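Transcriptional regulator, LacI family protein (Rhodococcus jostii, PDB 3K9C) probably acts as a DNA-binding transcription factor of the LacI family, recognising cis-regulatory sequences to control transcription. Local coordinates at residues B[28-33]-B[240-244]; B[44-48]-B[61-67]; B[73-77]-B[135-139]; B[103-109]-B[260-265]; B[222-227]-B[269-273]. All coordinates share one frame; numbering follows the deposited sequence.

The chain has the two-lobed fold of periplasmic binding protein-like regulators. Interactions 1, 2 and 4 belong to the lobe built on the large mixed sheet, where interactions 2 and 4 lie with centres about 22 Å apart. Interaction 1 packs against interaction 2, through Val-30 and Leu-46, and against interaction 4, where Met-243 meets Val-106 and Leu-265. Interaction 3 bridges loops of the two lobes; Leu-73 ties it to Leu-29 and Ile-33, and the side chain of Pro-138 lies about 6 Å from a bound glycerol, which probably came from the crystallisation liquor. Interaction 5 touches interaction 1 through Asp-28 and continues the strand used by interaction 4, their centres about 24 Å apart.

Interaction 1: residues B[28-33]-B[240-244]; sequences DLVEQI and ATHMA
Ala-240 opens the contact by setting its methyl carbon against the start of 28-33: CB sits 4.1 Å from Asp-28 CB, while the Leu-29 branch CD2 reaches over to the backbone, 3.9 Å from Ala-240 O. One residue on, Thr-241 meets the side chain of Gln-32, the two passing at a slant. Gln-32 starts with CG beside its own backbone N (chi1 -62°) and the chain bends at chi2 (-57°), which brings the carboxamide alongside the threonine, CD 3.4 Å from Thr-241 OG1 and NE2 3.6 Å from Thr-241 CG2. This is van der Waals packing of a polar group, with no hydrogen bond across it. With an alanine in place of Gln-32, Thr-241 would probably lose the cover along OG1 and CG2 and a gap would open between the helices beside it. The selenomethionine Met-243 approaches Leu-29 CD2 with CB and SE, each 4.1 Å away. At Ala-244 the packing is close: its CB meets Gln-32 CB at 3.4 Å and also presses on Ile-33, 3.7 Å from CG1. With alanines at both positions, the axes of segments 28-33 and 240-244 approach to 8.3 Å at a crossing angle of -57°. Helices 24-39 and 240-255 thus pack side by side on one face of the large sheet, with Leu-29 and Met-243 both resting on Val-94 of strand 91-94 and Ile-33 reaching Leu-73 and Val-17 on the strands beyond.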
# COMPACT_ATOMS: atom_id res chain seq x y z
N ASP B 28 0.52 -4.21 -7.72
CA ASP B 28 -0.08 -5.24 -8.57
C ASP B 28 0.82 -5.56 -9.76
O ASP B 28 1.02 -6.72 -10.11
CB ASP B 28 -1.44 -4.78 -9.13
CG ASP B 28 -2.49 -4.60 -8.06
OD1 ASP B 28 -2.65 -5.50 -7.20
OD2 ASP B 28 -3.18 -3.56 -8.08
N LEU B 29 1.34 -4.51 -10.40
CA LEU B 29 2.22 -4.68 -11.55
C LEU B 29 3.50 -5.41 -11.15
O LEU B 29 3.94 -6.31 -11.86
CB LEU B 29 2.57 -3.32 -12.18
CG LEU B 29 1.47 -2.65 -13.02
CD1 LEU B 29 1.92 -1.28 -13.51
CD2 LEU B 29 1.11 -3.54 -14.21
N VAL B 30 4.09 -5.04 -10.01
CA VAL B 30 5.31 -5.70 -9.57
C VAL B 30 5.08 -7.19 -9.34
O VAL B 30 5.86 -8.03 -9.81
CB VAL B 30 5.87 -5.09 -8.26
CG1 VAL B 30 6.87 -6.05 -7.63
CG2 VAL B 30 6.55 -3.74 -8.55
N GLU B 31 4.02 -7.53 -8.62
CA GLU B 31 3.71 -8.92 -8.35
C GLU B 31 3.64 -9.71 -9.64
O GLU B 31 4.25 -10.77 -9.76
CB GLU B 31 2.39 -9.07 -7.59
CG GLU B 31 1.94 -10.52 -7.44
CD GLU B 31 0.74 -10.66 -6.51
OE1 GLU B 31 0.12 -9.63 -6.17
OE2 GLU B 31 0.42 -11.81 -6.14
N GLN B 32 2.89 -9.19 -10.60
CA GLN B 32 2.76 -9.87 -11.88
C GLN B 32 4.05 -9.87 -12.71
O GLN B 32 4.32 -10.84 -13.43
CB GLN B 32 1.59 -9.26 -12.67
CG GLN B 32 0.26 -9.43 -11.95
CD GLN B 32 -0.04 -10.89 -11.65
OE1 GLN B 32 -0.70 -11.22 -10.67
NE2 GLN B 32 0.44 -11.77 -12.52
N ILE B 33 4.85 -8.81 -12.60
CA ILE B 33 6.11 -8.77 -13.35
C ILE B 33 7.02 -9.89 -12.87
O ILE B 33 7.67 -10.57 -13.67
CB ILE B 33 6.82 -7.41 -13.20
CG1 ILE B 33 6.02 -6.34 -13.97
CG2 ILE B 33 8.26 -7.50 -13.72
CD1 ILE B 33 6.53 -4.92 -13.79
N ALA B 240 -3.57 -5.76 -15.05
CA ALA B 240 -2.20 -5.82 -14.56
C ALA B 240 -1.40 -7.04 -15.06
O ALA B 240 -0.25 -6.91 -15.50
CB ALA B 240 -2.21 -5.79 -13.03
N THR B 241 -2.00 -8.22 -14.99
CA THR B 241 -1.31 -9.42 -15.43
C THR B 241 -0.85 -9.32 -16.89
O THR B 241 0.32 -9.55 -17.18
CB THR B 241 -2.18 -10.67 -15.26
OG1 THR B 241 -2.63 -10.75 -13.91
CG2 THR B 241 -1.38 -11.92 -15.59
N HIS B 242 -1.75 -8.96 -17.79
CA HIS B 242 -1.39 -8.84 -19.20
C HIS B 242 -0.41 -7.69 -19.44
O HIS B 242 0.46 -7.76 -20.30
CB HIS B 242 -2.63 -8.64 -20.07
CG HIS B 242 -2.34 -8.62 -21.54
ND1 HIS B 242 -3.30 -8.34 -22.49
CD2 HIS B 242 -1.20 -8.87 -22.23
CE1 HIS B 242 -2.76 -8.41 -23.69
NE2 HIS B 242 -1.48 -8.73 -23.56
N MSE B 243 -0.55 -6.62 -18.67
CA MSE B 243 0.34 -5.48 -18.81
C MSE B 243 1.75 -5.89 -18.35
O MSE B 243 2.74 -5.53 -18.98
CB MSE B 243 -0.17 -4.30 -17.99
CG MSE B 243 0.49 -2.98 -18.35
SE MSE B 243 -0.40 -1.50 -17.45
CE MSE B 243 -1.91 -1.38 -18.65
N ALA B 244 1.83 -6.66 -17.27
CA ALA B 244 3.12 -7.11 -16.75
C ALA B 244 3.82 -8.05 -17.73
O ALA B 244 5.02 -7.93 -17.97
CB ALA B 244 2.93 -7.82 -15.41

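Interaction 2: residues B[44-48]-B[61-67]; sequences VMLSA and ALMRERC
Met-45, modelled as selenomethionine, carries this contact by reaching from its strand into the turn that follows helix 55-63. Its CG stands opposite the backbone N (chi1 -155°), and bends farther out swing SE and CE between Leu-62 and Glu-65. The selenium lies 3.8 Å from Leu-62 CD2, the two side chains running past each other in opposite senses. Glu-65 crosses the Met-45 chain at about a right angle and offers it the aliphatic part of its own chain; the modelled approach of SE to Glu-65 CG is too short to be trusted in detail, but SE to Glu-65 CB is 3.5 Å. Cys-67 SG touches the selenium more loosely, at 4.3 Å. Two residues along the strand, Ser-47 CB rests 3.9 Å from Leu-62 CG, and Ser-47 OG sits 3.8 Å from Ala-61 CB.

A second shell fixes these groups. Ser-47 OG is hydrogen-bonded to Ala-58 O one turn back in the helix, and Glu-65 OE2 forms a salt bridge with Arg-66 of the second subunit, so the carboxylate has its partner across the dimer while CB and CG pack on Met-45. The turn itself is held by Glu-65 N to Leu-62 O, 2.9 Å.

In the fold, this is the beta-alpha-beta crossover from strand 42-49 through helix 55-63 to strand 67-73, passing over strand 13-20, where Leu-62 touches Val-18. Helix 24-39 covers the other face of strand 42-49, meeting Val-44 and Leu-46.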
# COMPACT_ATOMS: atom_id res chain seq x y z
N VAL B 44 14.16 -10.67 -10.99
CA VAL B 44 13.84 -9.26 -10.99
C VAL B 44 14.52 -8.55 -9.86
O VAL B 44 14.57 -9.05 -8.73
CB VAL B 44 12.31 -9.03 -10.88
CG1 VAL B 44 12.02 -7.56 -10.61
CG2 VAL B 44 11.63 -9.46 -12.17
N MSE B 45 15.06 -7.38 -10.17
CA MSE B 45 15.70 -6.56 -9.16
C MSE B 45 14.87 -5.29 -9.04
O MSE B 45 14.76 -4.53 -9.99
CB MSE B 45 17.13 -6.22 -9.57
CG MSE B 45 18.02 -5.93 -8.39
SE MSE B 45 19.31 -4.56 -8.82
CE MSE B 45 18.70 -3.18 -7.58
N LEU B 46 14.26 -5.09 -7.88
CA LEU B 46 13.45 -3.91 -7.64
C LEU B 46 14.33 -2.80 -7.10
O LEU B 46 15.32 -3.06 -6.42
CB LEU B 46 12.39 -4.19 -6.58
CG LEU B 46 11.44 -5.36 -6.74
CD1 LEU B 46 10.69 -5.58 -5.42
CD2 LEU B 46 10.49 -5.08 -7.88
N SER B 47 13.95 -1.57 -7.41
CA SER B 47 14.63 -0.38 -6.90
C SER B 47 13.44 0.52 -6.65
O SER B 47 12.73 0.90 -7.59
CB SER B 47 15.55 0.24 -7.95
OG SER B 47 16.24 1.34 -7.40
N ALA B 48 13.22 0.86 -5.39
CA ALA B 48 12.06 1.66 -5.03
C ALA B 48 12.21 3.17 -5.01
O ALA B 48 13.26 3.70 -4.66
CB ALA B 48 11.52 1.18 -3.68
N ALA B 61 20.83 3.26 -8.88
CA ALA B 61 20.99 2.05 -8.09
C ALA B 61 20.92 0.81 -8.98
O ALA B 61 21.68 -0.14 -8.79
CB ALA B 61 19.92 1.98 -7.01
N LEU B 62 20.00 0.81 -9.94
CA LEU B 62 19.87 -0.32 -10.85
C LEU B 62 21.11 -0.43 -11.73
O LEU B 62 21.51 -1.53 -12.12
CB LEU B 62 18.65 -0.16 -11.77
CG LEU B 62 17.29 -0.68 -11.30
CD1 LEU B 62 16.26 -0.46 -12.40
CD2 LEU B 62 17.38 -2.16 -10.96
N MSE B 63 21.70 0.72 -12.04
CA MSE B 63 22.88 0.75 -12.90
C MSE B 63 24.08 0.08 -12.26
O MSE B 63 24.97 -0.41 -12.95
CB MSE B 63 23.19 2.20 -13.27
CG MSE B 63 22.06 2.90 -14.00
SE MSE B 63 21.72 2.08 -15.72
CE MSE B 63 20.46 0.71 -15.17
N ARG B 64 24.10 0.05 -10.93
CA ARG B 64 25.20 -0.58 -10.23
C ARG B 64 24.97 -2.09 -10.21
O ARG B 64 25.63 -2.82 -9.49
CB ARG B 64 25.32 -0.05 -8.81
CG ARG B 64 25.85 1.38 -8.74
CD ARG B 64 26.30 1.72 -7.33
NE ARG B 64 25.18 1.92 -6.42
CZ ARG B 64 24.45 3.03 -6.37
NH1 ARG B 64 24.72 4.04 -7.19
NH2 ARG B 64 23.44 3.13 -5.52
N GLU B 65 24.02 -2.55 -11.02
CA GLU B 65 23.72 -3.96 -11.09
C GLU B 65 23.75 -4.48 -12.52
O GLU B 65 23.85 -3.70 -13.47
CB GLU B 65 22.35 -4.22 -10.46
CG GLU B 65 22.25 -3.74 -9.02
CD GLU B 65 22.99 -4.63 -8.05
OE1 GLU B 65 22.99 -5.87 -8.24
OE2 GLU B 65 23.57 -4.09 -7.08
N ARG B 66 23.67 -5.80 -12.68
CA ARG B 66 23.72 -6.39 -14.01
C ARG B 66 22.36 -6.55 -14.67
O ARG B 66 22.00 -7.64 -15.14
CB ARG B 66 24.44 -7.74 -13.94
CG ARG B 66 25.84 -7.65 -13.34
CD ARG B 66 26.71 -6.63 -14.09
NE ARG B 66 28.03 -6.47 -13.48
CZ ARG B 66 28.94 -7.44 -13.37
NH1 ARG B 66 28.68 -8.66 -13.84
NH2 ARG B 66 30.11 -7.19 -12.80
N CYS B 67 21.59 -5.47 -14.72
CA CYS B 67 20.27 -5.47 -15.34
C CYS B 67 20.41 -5.41 -16.85
O CYS B 67 21.10 -4.54 -17.38
CB CYS B 67 19.45 -4.27 -14.86
SG CYS B 67 19.22 -4.17 -13.07

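Interaction 3: residues B[73-77]-B[135-139]; sequences LGTRF and ADAPG
Arg-76 and Pro-138 meet where loops from the two lobes of the periplasmic binding protein-like fold come together. Each loop follows a strand, 67-73 in one lobe and 129-133 in the other, and precedes a helix.

The apolar part belongs to the proline ring. Pro-138 CD packs 3.6 Å from Arg-76 CD and 3.7 Å from Arg-76 NE, the arginine chain crossing the ring at about a right angle. The corner carbon, Pro-138 CG, also lies 3.7 Å from Gly-74 O, a backbone contact.

The arginine adapts to this by folding: consecutive bends at chi2 (-59°) and chi3 (-76°) turn its end toward the other loop. The guanidinium comes to rest over the backbone, with Ala-137 CA 4.0 Å above its plane toward the rim, on one face. Its NH2 is 3.3 Å from Asp-136 O, while Asp-136 OD2 stays 6.1 Å from Arg-76 NH2, so the approach is to the main chain of that residue and not to its charge.

Hydrogen bonding shapes the first loop from within and from behind. Glu-55 bonds both Thr-75 OG1 and Arg-76 N, and Arg-96 NH1 bonds Thr-75 O while its side chain also touches Pro-138. Thr-75 makes an ST turn: OG1 accepts a nearly straight bond from Phe-77 N, 3.2 Å long with 169° at the hydrogen.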
# COMPACT_ATOMS: atom_id res chain seq x y z
N LEU B 73 8.09 1.87 -13.90
CA LEU B 73 6.64 1.99 -13.73
C LEU B 73 6.23 3.44 -13.45
O LEU B 73 6.65 4.04 -12.47
CB LEU B 73 6.17 1.09 -12.58
CG LEU B 73 6.61 -0.38 -12.60
CD1 LEU B 73 5.77 -1.16 -11.57
CD2 LEU B 73 6.43 -0.97 -13.99
N GLY B 74 5.40 3.99 -14.33
CA GLY B 74 4.94 5.36 -14.16
C GLY B 74 6.04 6.39 -13.91
O GLY B 74 5.88 7.29 -13.10
N THR B 75 7.15 6.25 -14.62
CA THR B 75 8.28 7.17 -14.46
C THR B 75 7.95 8.63 -14.78
O THR B 75 7.07 8.92 -15.60
CB THR B 75 9.47 6.73 -15.35
OG1 THR B 75 10.60 7.58 -15.11
CG2 THR B 75 9.10 6.80 -16.83
N ARG B 76 8.67 9.54 -14.14
CA ARG B 76 8.47 10.97 -14.35
C ARG B 76 9.67 11.59 -15.08
O ARG B 76 9.76 12.81 -15.21
CB ARG B 76 8.26 11.69 -13.00
CG ARG B 76 7.20 11.07 -12.11
CD ARG B 76 5.84 11.04 -12.78
NE ARG B 76 5.21 12.35 -12.79
CZ ARG B 76 4.69 12.94 -11.71
NH1 ARG B 76 4.72 12.32 -10.54
NH2 ARG B 76 4.13 14.14 -11.81
N PHE B 77 10.58 10.74 -15.54
CA PHE B 77 11.76 11.19 -16.27
C PHE B 77 11.36 11.89 -17.56
O PHE B 77 10.44 11.45 -18.25
CB PHE B 77 12.65 10.00 -16.65
CG PHE B 77 13.58 9.55 -15.57
CD1 PHE B 77 13.61 10.18 -14.33
CD2 PHE B 77 14.48 8.51 -15.81
CE1 PHE B 77 14.51 9.79 -13.35
CE2 PHE B 77 15.40 8.11 -14.84
CZ PHE B 77 15.41 8.76 -13.60
N ALA B 135 -3.91 15.54 -12.14
CA ALA B 135 -2.95 16.62 -12.29
C ALA B 135 -1.93 16.26 -13.36
O ALA B 135 -2.30 15.98 -14.49
CB ALA B 135 -2.25 16.88 -10.96
N ASP B 136 -0.65 16.27 -13.01
CA ASP B 136 0.39 15.97 -13.98
C ASP B 136 0.95 14.56 -13.84
O ASP B 136 2.01 14.25 -14.40
CB ASP B 136 1.53 16.99 -13.86
CG ASP B 136 1.08 18.40 -14.20
OD1 ASP B 136 0.45 18.59 -15.26
OD2 ASP B 136 1.35 19.33 -13.40
N ALA B 137 0.26 13.70 -13.10
CA ALA B 137 0.73 12.33 -12.95
C ALA B 137 0.52 11.60 -14.27
O ALA B 137 -0.33 11.99 -15.07
CB ALA B 137 -0.04 11.64 -11.85
N PRO B 138 1.32 10.56 -14.53
CA PRO B 138 1.16 9.81 -15.78
C PRO B 138 -0.30 9.40 -15.91
O PRO B 138 -0.89 8.87 -14.96
CB PRO B 138 2.08 8.62 -15.58
CG PRO B 138 3.21 9.22 -14.79
CD PRO B 138 2.49 10.08 -13.77
N GLY B 139 -0.89 9.65 -17.07
CA GLY B 139 -2.27 9.29 -17.29
C GLY B 139 -3.23 10.43 -17.02
O GLY B 139 -4.37 10.42 -17.49

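Interaction 4: residues B[103-109]-B[260-265]; sequences VGAVRGD and AVDLVL
Ala-105, Val-106, Arg-107 and Gly-108 pair with Asp-262, Leu-263, Val-264 and Leu-265 as parallel strands, axes 4.6 Å apart, in a ladder running from Ala-105 N to Val-261 O (2.9 Å) through Leu-265 N to Arg-107 O (2.8 Å); Asp-109 N to Leu-265 O carries it past the strand. On one face Arg-107 takes hold of Asp-262 side-on: NE to OD1 at 3.0 Å and NH2 to OD2 at 3.1 Å, each oxygen using its syn lone pair, the guanidinium and carboxylate planes only 25° apart. CG of Arg-107 takes the crowded position between N and the carbonyl carbon (chi1 58°), and the extended chain beyond it lays the guanidinium over Val-264, whose CG2 sits 3.5 Å above the centre of the group. A leucine in place of Arg-107 would probably leave the Asp-262 carboxylate without its opposite charge. Val-264 CG1 also meets Asp-109 CB at 3.7 Å, while Asp-109 OD1 caps helix 110-123 at Ala-112 N. The opposite face, with Val-106 CG1 4.1 Å from Leu-265 CD1, lies under helix 240-255, and strand 91-94 flanks 104-108 on its other edge.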
# COMPACT_ATOMS: atom_id res chain seq x y z
N VAL B 103 12.87 3.84 -26.83
CA VAL B 103 12.41 3.51 -25.48
C VAL B 103 11.01 2.94 -25.61
O VAL B 103 10.08 3.64 -26.00
CB VAL B 103 12.36 4.75 -24.56
CG1 VAL B 103 11.80 4.36 -23.20
CG2 VAL B 103 13.75 5.33 -24.39
N GLY B 104 10.86 1.66 -25.29
CA GLY B 104 9.56 1.01 -25.41
C GLY B 104 8.57 1.41 -24.33
O GLY B 104 8.93 1.97 -23.30
N ALA B 105 7.29 1.12 -24.57
CA ALA B 105 6.26 1.44 -23.61
C ALA B 105 5.11 0.45 -23.70
O ALA B 105 4.81 -0.07 -24.78
CB ALA B 105 5.75 2.84 -23.85
N VAL B 106 4.50 0.19 -22.56
CA VAL B 106 3.37 -0.70 -22.43
C VAL B 106 2.42 0.05 -21.49
O VAL B 106 2.70 0.19 -20.30
CB VAL B 106 3.79 -2.05 -21.81
CG1 VAL B 106 2.57 -2.88 -21.48
CG2 VAL B 106 4.70 -2.80 -22.77
N ARG B 107 1.32 0.53 -22.05
CA ARG B 107 0.35 1.32 -21.29
C ARG B 107 -1.08 1.02 -21.68
O ARG B 107 -1.35 0.40 -22.73
CB ARG B 107 0.64 2.80 -21.52
CG ARG B 107 0.58 3.21 -22.99
CD ARG B 107 1.42 4.44 -23.27
NE ARG B 107 1.39 4.84 -24.67
CZ ARG B 107 0.36 5.46 -25.26
NH1 ARG B 107 -0.73 5.76 -24.56
NH2 ARG B 107 0.43 5.77 -26.55
N GLY B 108 -2.01 1.45 -20.84
CA GLY B 108 -3.42 1.24 -21.12
C GLY B 108 -3.96 2.40 -21.93
O GLY B 108 -3.37 3.48 -21.97
N ASP B 109 -5.08 2.17 -22.61
CA ASP B 109 -5.70 3.21 -23.41
C ASP B 109 -6.55 4.08 -22.47
O ASP B 109 -7.76 3.87 -22.34
CB ASP B 109 -6.60 2.58 -24.48
CG ASP B 109 -7.01 3.57 -25.56
OD1 ASP B 109 -7.30 4.75 -25.23
OD2 ASP B 109 -7.05 3.17 -26.74
N ALA B 260 12.15 -0.87 -30.44
CA ALA B 260 11.26 -0.51 -29.34
C ALA B 260 9.84 -0.26 -29.83
O ALA B 260 9.63 0.38 -30.85
CB ALA B 260 11.79 0.72 -28.62
N VAL B 261 8.87 -0.78 -29.08
CA VAL B 261 7.46 -0.64 -29.45
C VAL B 261 6.63 0.08 -28.39
O VAL B 261 6.89 -0.04 -27.19
CB VAL B 261 6.82 -2.03 -29.70
CG1 VAL B 261 5.34 -1.88 -29.99
CG2 VAL B 261 7.52 -2.73 -30.86
N ASP B 262 5.63 0.83 -28.85
CA ASP B 262 4.70 1.55 -27.98
C ASP B 262 3.41 0.73 -28.01
O ASP B 262 2.56 0.93 -28.88
CB ASP B 262 4.44 2.95 -28.52
CG ASP B 262 3.35 3.68 -27.75
OD1 ASP B 262 3.50 3.86 -26.53
OD2 ASP B 262 2.33 4.07 -28.38
N LEU B 263 3.27 -0.18 -27.05
CA LEU B 263 2.10 -1.06 -26.98
C LEU B 263 0.96 -0.54 -26.09
O LEU B 263 1.11 -0.42 -24.87
CB LEU B 263 2.54 -2.44 -26.48
CG LEU B 263 1.48 -3.54 -26.43
CD1 LEU B 263 0.89 -3.74 -27.82
CD2 LEU B 263 2.11 -4.83 -25.93
N VAL B 264 -0.17 -0.24 -26.72
CA VAL B 264 -1.34 0.25 -25.99
C VAL B 264 -2.36 -0.87 -25.81
O VAL B 264 -2.78 -1.50 -26.77
CB VAL B 264 -2.01 1.42 -26.73
CG1 VAL B 264 -3.28 1.84 -26.00
CG2 VAL B 264 -1.06 2.61 -26.80
N LEU B 265 -2.75 -1.11 -24.56
CA LEU B 265 -3.70 -2.16 -24.22
C LEU B 265 -5.10 -1.65 -23.88
O LEU B 265 -5.26 -0.58 -23.29
CB LEU B 265 -3.17 -2.97 -23.03
CG LEU B 265 -1.69 -3.37 -23.11
CD1 LEU B 265 -1.32 -4.19 -21.88
CD2 LEU B 265 -1.44 -4.18 -24.39

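Interaction 5: residues B[222-227]-B[269-273]; sequences DSRLAR and LVRRA
Asp-222 and Arg-272 meet end-on, with both terminal nitrogens of the guanidinium directed at a single carboxylate oxygen. Arg-272 NH2 lies 2.9 Å and Arg-272 NH1 3.1 Å from Asp-222 OD1; NH2 takes its syn lone pair, while NH1 comes nearly along the C-O bond. The side chains cross at about a right angle, yet their flat ends are turned 29° apart and OD1 is only 2° out of the guanidinium plane. The arginine reaches there because its chain is extended from CG to NE (chi3 174°).

The guanidinium is sandwiched. Val-270 CG1 lies 3.4 Å above one face of the Arg-272 guanidinium, toward its rim, and the backbone of the short helix near 224-227 lies against the other, with Arg-227 CA 4.1 Å above the centre. Ala-226 CB comes within 3.6 Å of Arg-272 NH1, which also bonds Met-233 O. Val-270 CG2 touches the second oxygen, Asp-222 OD2, at 4.0 Å.

With the salt bridge in its plane and packing on both faces, the guanidinium probably has little freedom to rotate. Placing two donors on one oxygen would probably draw carboxylate charge toward OD1, in an ion pair that joins the end of strand 262-270 to the loop after strand 216-218.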
# COMPACT_ATOMS: atom_id res chain seq x y z
N ASP B 222 -8.44 -0.96 -10.80
CA ASP B 222 -8.95 -2.23 -10.28
C ASP B 222 -7.86 -2.82 -9.39
O ASP B 222 -7.42 -3.95 -9.58
CB ASP B 222 -9.30 -3.23 -11.41
CG ASP B 222 -10.09 -4.44 -10.90
OD1 ASP B 222 -10.81 -4.31 -9.89
OD2 ASP B 222 -10.00 -5.53 -11.51
N SER B 223 -7.44 -2.02 -8.42
CA SER B 223 -6.40 -2.43 -7.49
C SER B 223 -7.05 -3.08 -6.27
O SER B 223 -8.28 -3.12 -6.19
CB SER B 223 -5.56 -1.22 -7.07
OG SER B 223 -6.31 -0.32 -6.28
N ARG B 224 -6.24 -3.57 -5.34
CA ARG B 224 -6.74 -4.24 -4.15
C ARG B 224 -7.75 -3.40 -3.37
O ARG B 224 -8.64 -3.93 -2.71
CB ARG B 224 -5.59 -4.62 -3.21
CG ARG B 224 -4.88 -3.45 -2.54
CD ARG B 224 -3.86 -3.92 -1.51
NE ARG B 224 -4.48 -4.66 -0.41
CZ ARG B 224 -5.15 -4.10 0.58
NH1 ARG B 224 -5.30 -2.78 0.63
NH2 ARG B 224 -5.70 -4.86 1.53
N LEU B 225 -7.62 -2.08 -3.47
CA LEU B 225 -8.53 -1.18 -2.77
C LEU B 225 -9.96 -1.39 -3.23
O LEU B 225 -10.88 -1.43 -2.43
CB LEU B 225 -8.12 0.27 -3.03
CG LEU B 225 -6.68 0.68 -2.70
CD1 LEU B 225 -6.39 2.06 -3.24
CD2 LEU B 225 -6.48 0.63 -1.19
N ALA B 226 -10.14 -1.52 -4.54
CA ALA B 226 -11.46 -1.68 -5.15
C ALA B 226 -12.19 -2.99 -4.85
O ALA B 226 -13.42 -3.02 -4.79
CB ALA B 226 -11.35 -1.49 -6.65
N ARG B 227 -11.43 -4.07 -4.67
CA ARG B 227 -12.05 -5.36 -4.43
C ARG B 227 -12.36 -5.65 -2.96
O ARG B 227 -13.07 -6.60 -2.65
CB ARG B 227 -11.17 -6.47 -5.01
CG ARG B 227 -9.98 -6.83 -4.14
CD ARG B 227 -8.96 -7.67 -4.90
NE ARG B 227 -8.28 -6.86 -5.91
CZ ARG B 227 -7.11 -7.18 -6.45
NH1 ARG B 227 -6.49 -8.29 -6.07
NH2 ARG B 227 -6.55 -6.38 -7.35
N LEU B 269 -14.33 -2.33 -18.07
CA LEU B 269 -15.11 -1.89 -16.92
C LEU B 269 -15.36 -3.03 -15.96
O LEU B 269 -15.69 -4.13 -16.37
CB LEU B 269 -16.45 -1.31 -17.37
CG LEU B 269 -17.39 -0.95 -16.21
CD1 LEU B 269 -16.84 0.25 -15.47
CD2 LEU B 269 -18.79 -0.66 -16.74
N VAL B 270 -15.21 -2.74 -14.68
CA VAL B 270 -15.45 -3.72 -13.65
C VAL B 270 -16.48 -3.10 -12.72
O VAL B 270 -16.15 -2.23 -11.90
CB VAL B 270 -14.16 -4.04 -12.86
CG1 VAL B 270 -14.46 -5.06 -11.76
CG2 VAL B 270 -13.10 -4.57 -13.81
N ARG B 271 -17.72 -3.53 -12.87
CA ARG B 271 -18.83 -3.03 -12.07
C ARG B 271 -18.96 -3.73 -10.74
O ARG B 271 -18.95 -4.96 -10.65
CB ARG B 271 -20.16 -3.18 -12.80
CG ARG B 271 -20.40 -2.22 -13.93
CD ARG B 271 -21.61 -2.66 -14.73
NE ARG B 271 -21.42 -4.01 -15.25
CZ ARG B 271 -22.23 -4.61 -16.12
NH1 ARG B 271 -23.31 -3.97 -16.56
NH2 ARG B 271 -21.96 -5.84 -16.54
N ARG B 272 -19.11 -2.93 -9.69
CA ARG B 272 -19.29 -3.46 -8.36
C ARG B 272 -20.49 -2.73 -7.78
O ARG B 272 -21.51 -2.61 -8.45
CB ARG B 272 -18.02 -3.30 -7.53
CG ARG B 272 -16.84 -4.12 -8.09
CD ARG B 272 -15.83 -4.51 -7.01
NE ARG B 272 -14.80 -5.41 -7.52
CZ ARG B 272 -13.72 -5.01 -8.19
NH1 ARG B 272 -13.52 -3.72 -8.44
NH2 ARG B 272 -12.85 -5.91 -8.64
N ALA B 273 -20.37 -2.19 -6.57
CA ALA B 273 -21.52 -1.53 -5.96
C ALA B 273 -21.49 -0.02 -5.73
O ALA B 273 -22.34 0.51 -5.01
CB ALA B 273 -21.84 -2.23 -4.64